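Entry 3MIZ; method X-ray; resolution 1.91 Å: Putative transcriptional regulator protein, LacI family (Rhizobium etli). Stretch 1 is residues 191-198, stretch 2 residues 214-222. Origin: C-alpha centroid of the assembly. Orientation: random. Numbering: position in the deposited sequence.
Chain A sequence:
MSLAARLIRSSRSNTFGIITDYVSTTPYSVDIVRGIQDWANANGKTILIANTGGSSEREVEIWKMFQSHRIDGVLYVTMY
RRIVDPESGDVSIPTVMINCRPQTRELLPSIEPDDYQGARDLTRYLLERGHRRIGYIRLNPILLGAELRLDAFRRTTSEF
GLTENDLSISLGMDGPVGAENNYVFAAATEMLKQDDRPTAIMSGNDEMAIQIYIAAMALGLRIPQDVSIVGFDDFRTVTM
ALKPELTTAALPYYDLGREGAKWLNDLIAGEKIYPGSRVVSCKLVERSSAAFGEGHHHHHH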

HETATM    1  N   MSE A 191      20.236 -19.290  -2.604  1.00 19.36           N
HETATM    2  CA  MSE A 191      21.395 -18.419  -2.467  1.00 19.82           C
HETATM    3  C   MSE A 191      22.098 -18.572  -1.119  1.00 20.16           C
HETATM    4  O   MSE A 191      23.328 -18.567  -1.036  1.00 18.52           O
ATOM      5  N   LEU A 192      21.309 -18.709  -0.062  1.00 20.03           N
ATOM      6  CA  LEU A 192      21.856 -18.835   1.285  1.00 20.02           C
ATOM      7  C   LEU A 192      22.348 -20.244   1.613  1.00 22.50           C
ATOM      8  O   LEU A 192      23.048 -20.452   2.609  1.00 22.46           O
ATOM      9  N   LYS A 193      21.977 -21.213   0.784  1.00 24.52           N
ATOM     10  CA  LYS A 193      22.402 -22.586   1.012  1.00 29.27           C
ATOM     11  C   LYS A 193      23.679 -22.894   0.243  1.00 31.66           C
ATOM     12  O   LYS A 193      24.249 -23.975   0.380  1.00 32.84           O
ATOM     13  N   GLN A 194      24.123 -21.933  -0.561  1.00 34.08           N
ATOM     14  CA  GLN A 194      25.344 -22.089  -1.339  1.00 36.10           C
ATOM     15  C   GLN A 194      26.500 -22.354  -0.383  1.00 37.02           C
ATOM     16  O   GLN A 194      26.480 -21.911   0.766  1.00 35.88           O
ATOM     17  N   ASP A 195      27.507 -23.075  -0.863  1.00 39.43           N
ATOM     18  CA  ASP A 195      28.674 -23.381  -0.044  1.00 41.02           C
ATOM     19  C   ASP A 195      29.413 -22.088   0.299  1.00 39.51           C
ATOM     20  O   ASP A 195      29.890 -21.917   1.418  1.00 39.54           O
ATOM     21  N   ASP A 196      29.500 -21.180  -0.669  1.00 37.83           N
ATOM     22  CA  ASP A 196      30.146 -19.890  -0.445  1.00 37.27           C
ATOM     23  C   ASP A 196      29.045 -18.844  -0.259  1.00 34.73           C
ATOM     24  O   ASP A 196      28.852 -17.963  -1.094  1.00 34.47           O
ATOM     25  N   ARG A 197      28.333 -18.972   0.856  1.00 31.56           N
ATOM     26  CA  ARG A 197      27.216 -18.104   1.232  1.00 28.75           C
ATOM     27  C   ARG A 197      27.553 -16.615   1.310  1.00 25.68           C
ATOM     28  O   ARG A 197      28.525 -16.228   1.952  1.00 23.68           O
ATOM     29  N   PRO A 198      26.763 -15.755   0.642  1.00 23.16           N
ATOM     30  CA  PRO A 198      27.095 -14.328   0.743  1.00 21.09           C
ATOM     31  C   PRO A 198      26.877 -13.828   2.175  1.00 20.00           C
ATOM     32  O   PRO A 198      26.038 -14.365   2.902  1.00 21.45           O
ATOM     33  N   ILE A 214      12.618 -14.104   6.047  1.00 10.99           N
ATOM     34  CA  ILE A 214      12.055 -15.403   6.400  1.00 12.77           C
ATOM     35  C   ILE A 214      12.935 -16.542   5.891  1.00 14.34           C
ATOM     36  O   ILE A 214      13.144 -17.535   6.591  1.00 13.37           O
ATOM     37  N   ALA A 215      13.462 -16.389   4.679  1.00 12.25           N
ATOM     38  CA  ALA A 215      14.338 -17.406   4.117  1.00 14.42           C
ATOM     39  C   ALA A 215      15.564 -17.599   5.021  1.00 13.71           C
ATOM     40  O   ALA A 215      15.948 -18.722   5.332  1.00 17.55           O
ATOM     41  N   ALA A 216      16.171 -16.499   5.446  1.00 16.25           N
ATOM     42  CA  ALA A 216      17.355 -16.573   6.302  1.00 16.84           C
ATOM     43  C   ALA A 216      17.057 -17.177   7.677  1.00 18.60           C
ATOM     44  O   ALA A 216      17.771 -18.078   8.135  1.00 17.29           O
HETATM   45  N   MSE A 217      16.012 -16.683   8.337  1.00 17.10           N
HETATM   46  CA  MSE A 217      15.649 -17.187   9.661  1.00 17.89           C
HETATM   47  C   MSE A 217      15.220 -18.651   9.625  1.00 17.96           C
HETATM   48  O   MSE A 217      15.458 -19.402  10.577  1.00 17.75           O
ATOM     49  N   ALA A 218      14.599 -19.059   8.525  1.00 17.24           N
ATOM     50  CA  ALA A 218      14.150 -20.434   8.380  1.00 19.55           C
ATOM     51  C   ALA A 218      15.339 -21.390   8.302  1.00 20.86           C
ATOM     52  O   ALA A 218      15.176 -22.605   8.449  1.00 21.47           O
ATOM     53  N   LEU A 219      16.528 -20.841   8.068  1.00 20.41           N
ATOM     54  CA  LEU A 219      17.748 -21.645   7.979  1.00 23.42           C
ATOM     55  C   LEU A 219      18.594 -21.469   9.235  1.00 23.92           C
ATOM     56  O   LEU A 219      19.745 -21.905   9.285  1.00 24.51           O
ATOM     57  N   GLY A 220      18.020 -20.811  10.238  1.00 25.17           N
ATOM     58  CA  GLY A 220      18.722 -20.594  11.489  1.00 25.60           C
ATOM     59  C   GLY A 220      19.708 -19.445  11.485  1.00 26.65           C
ATOM     60  O   GLY A 220      20.480 -19.284  12.432  1.00 27.37           O
ATOM     61  N   LEU A 221      19.701 -18.638  10.430  1.00 26.18           N
ATOM     62  CA  LEU A 221      20.620 -17.507  10.356  1.00 25.62           C
ATOM     63  C   LEU A 221      20.037 -16.287  11.067  1.00 26.68           C
ATOM     64  O   LEU A 221      18.835 -16.031  10.984  1.00 25.02           O
ATOM     65  N   ARG A 222      20.894 -15.553  11.772  1.00 24.92           N
ATOM     66  CA  ARG A 222      20.489 -14.345  12.488  1.00 27.83           C
ATOM     67  C   ARG A 222      20.787 -13.201  11.534  1.00 27.85           C
ATOM     68  O   ARG A 222      21.847 -13.176  10.900  1.00 26.22           O
TER

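Where a helix runs out into a turn, small residues on the helix and larger ones beyond it can together form a socket for a single leucine of a neighbouring segment. Here that leucine is Leu-192, buried, with its CA-to-CB bond toward stretch 2 and chi angles m and t. Ala-215 comes first, pointing toward stretch 1, its CB 4.5 Å from Leu-192 CD1. Ala-216 points sideways, and its short side chain leaves the backbone accessible: Leu-192 CD1 lies 3.7 Å from Ala-216 CA and 3.9 Å from its CB. The type I turn from Met-217 to Gly-220, closed by Gly-220 N to Met-217 O at 2.9 Å, then brings Leu-219 (m, t) toward the partner. Its CD1 sits 3.7 Å from Leu-192 CB and 4.0 Å from Lys-193 CG, so the aliphatic part of the lysine adds to the apolar cover. Gly-220, with a positive phi, has no side chain to contribute. Leu-221 (m, t) also points in: its CD1 is 4.0 Å from Leu-192 CD2 and also 4.0 Å from Arg-197 CD, while its CD2 lies over one face of the Arg-197 guanidinium, 3.3 Å from Arg-197 NH1. No hydrogen bond crosses between the stretches; the 276 Å² of buried surface reflects essentially apolar packing.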

HETATM    1  CB  MSE A 191      20.953 -16.963  -2.649  1.00 21.83           C
HETATM    2  CG  MSE A 191      22.067 -15.944  -2.623  1.00 24.36           C
HETATM    3 SE   MSE A 191      21.367 -14.143  -2.861  1.00 28.94          SE
HETATM    4  CE  MSE A 191      20.925 -14.264  -4.747  1.00 21.01           C
ATOM      5  CB  LEU A 192      20.804 -18.399   2.303  1.00 18.52           C
ATOM      6  CG  LEU A 192      20.515 -16.892   2.325  1.00 18.00           C
ATOM      7  CD1 LEU A 192      19.215 -16.603   3.082  1.00 19.43           C
ATOM      8  CD2 LEU A 192      21.693 -16.170   2.969  1.00 17.22           C
ATOM      9  CB  LYS A 193      21.298 -23.569   0.619  1.00 28.06           C
ATOM     10  CG  LYS A 193      20.155 -23.620   1.626  1.00 30.70           C
ATOM     11  CD  LYS A 193      19.233 -24.805   1.390  1.00 32.12           C
ATOM     12  CE  LYS A 193      18.519 -24.712   0.053  1.00 34.54           C
ATOM     13  NZ  LYS A 193      17.547 -25.829  -0.126  1.00 37.24           N
ATOM     14  CB  GLN A 194      25.644 -20.815  -2.133  1.00 36.25           C
ATOM     15  CG  GLN A 194      24.645 -20.478  -3.223  1.00 36.45           C
ATOM     16  CD  GLN A 194      25.011 -19.194  -3.944  1.00 37.06           C
ATOM     17  OE1 GLN A 194      25.096 -18.130  -3.335  1.00 36.39           O
ATOM     18  NE2 GLN A 194      25.232 -19.290  -5.249  1.00 38.41           N
ATOM     19  CB  ASP A 195      29.590 -24.357  -0.786  1.00 44.69           C
ATOM     20  CG  ASP A 195      28.946 -25.724  -0.971  1.00 48.26           C
ATOM     21  OD1 ASP A 195      28.672 -26.396   0.049  1.00 49.32           O
ATOM     22  OD2 ASP A 195      28.710 -26.123  -2.133  1.00 49.73           O
ATOM     23  CB  ASP A 196      31.038 -19.509  -1.630  1.00 39.46           C
ATOM     24  CG  ASP A 196      32.333 -20.300  -1.663  1.00 43.12           C
ATOM     25  OD1 ASP A 196      32.979 -20.418  -0.600  1.00 44.80           O
ATOM     26  OD2 ASP A 196      32.711 -20.794  -2.748  1.00 44.06           O
ATOM     27  CB  ARG A 197      26.682 -18.580   2.590  1.00 30.57           C
ATOM     28  CG  ARG A 197      25.441 -17.884   3.110  1.00 31.60           C
ATOM     29  CD  ARG A 197      24.925 -18.595   4.356  1.00 32.54           C
ATOM     30  NE  ARG A 197      25.800 -18.414   5.515  1.00 34.34           N
ATOM     31  CZ  ARG A 197      25.804 -19.215   6.578  1.00 36.41           C
ATOM     32  NH1 ARG A 197      24.984 -20.255   6.631  1.00 36.51           N
ATOM     33  NH2 ARG A 197      26.625 -18.977   7.595  1.00 36.41           N
ATOM     34  CB  PRO A 198      26.145 -13.672  -0.268  1.00 21.97           C
ATOM     35  CG  PRO A 198      24.995 -14.634  -0.351  1.00 21.39           C
ATOM     36  CD  PRO A 198      25.683 -15.978  -0.334  1.00 22.07           C
ATOM     37  CB  ILE A 214      10.613 -15.545   5.861  1.00 13.74           C
ATOM     38  CG1 ILE A 214       9.732 -14.449   6.498  1.00 15.41           C
ATOM     39  CG2 ILE A 214      10.050 -16.931   6.185  1.00 14.56           C
ATOM     40  CD1 ILE A 214       8.288 -14.512   6.106  1.00 17.75           C
ATOM     41  CB  ALA A 215      14.780 -16.991   2.719  1.00 12.21           C
ATOM     42  CB  ALA A 216      17.972 -15.187   6.458  1.00 15.80           C
HETATM   43  CB  MSE A 217      14.531 -16.329  10.265  1.00 17.19           C
HETATM   44  CG  MSE A 217      14.943 -14.896  10.503  1.00 19.84           C
HETATM   45 SE   MSE A 217      13.504 -13.805  11.201  1.00 26.89          SE
HETATM   46  CE  MSE A 217      13.717 -14.240  13.085  1.00 22.92           C
ATOM     47  CB  ALA A 218      13.281 -20.572   7.132  1.00 20.81           C
ATOM     48  CB  LEU A 219      18.575 -21.241   6.750  1.00 22.05           C
ATOM     49  CG  LEU A 219      17.994 -21.536   5.364  1.00 22.00           C
ATOM     50  CD1 LEU A 219      18.871 -20.875   4.304  1.00 21.79           C
ATOM     51  CD2 LEU A 219      17.922 -23.038   5.137  1.00 22.20           C
ATOM     52  CB  LEU A 221      20.919 -17.161   8.894  1.00 26.66           C
ATOM     53  CG  LEU A 221      21.636 -18.256   8.093  1.00 28.85           C
ATOM     54  CD1 LEU A 221      21.738 -17.857   6.628  1.00 30.06           C
ATOM     55  CD2 LEU A 221      23.023 -18.483   8.683  1.00 29.35           C
ATOM     56  CB  ARG A 222      21.302 -14.188  13.774  1.00 29.07           C
ATOM     57  CG  ARG A 222      21.253 -15.413  14.670  1.00 35.21           C
ATOM     58  CD  ARG A 222      22.144 -15.264  15.900  1.00 39.61           C
ATOM     59  NE  ARG A 222      22.106 -16.466  16.733  1.00 45.13           N
ATOM     60  CZ  ARG A 222      22.711 -16.585  17.912  1.00 47.52           C
ATOM     61  NH1 ARG A 222      23.410 -15.573  18.409  1.00 48.46           N
ATOM     62  NH2 ARG A 222      22.614 -17.719  18.597  1.00 47.91           N
TER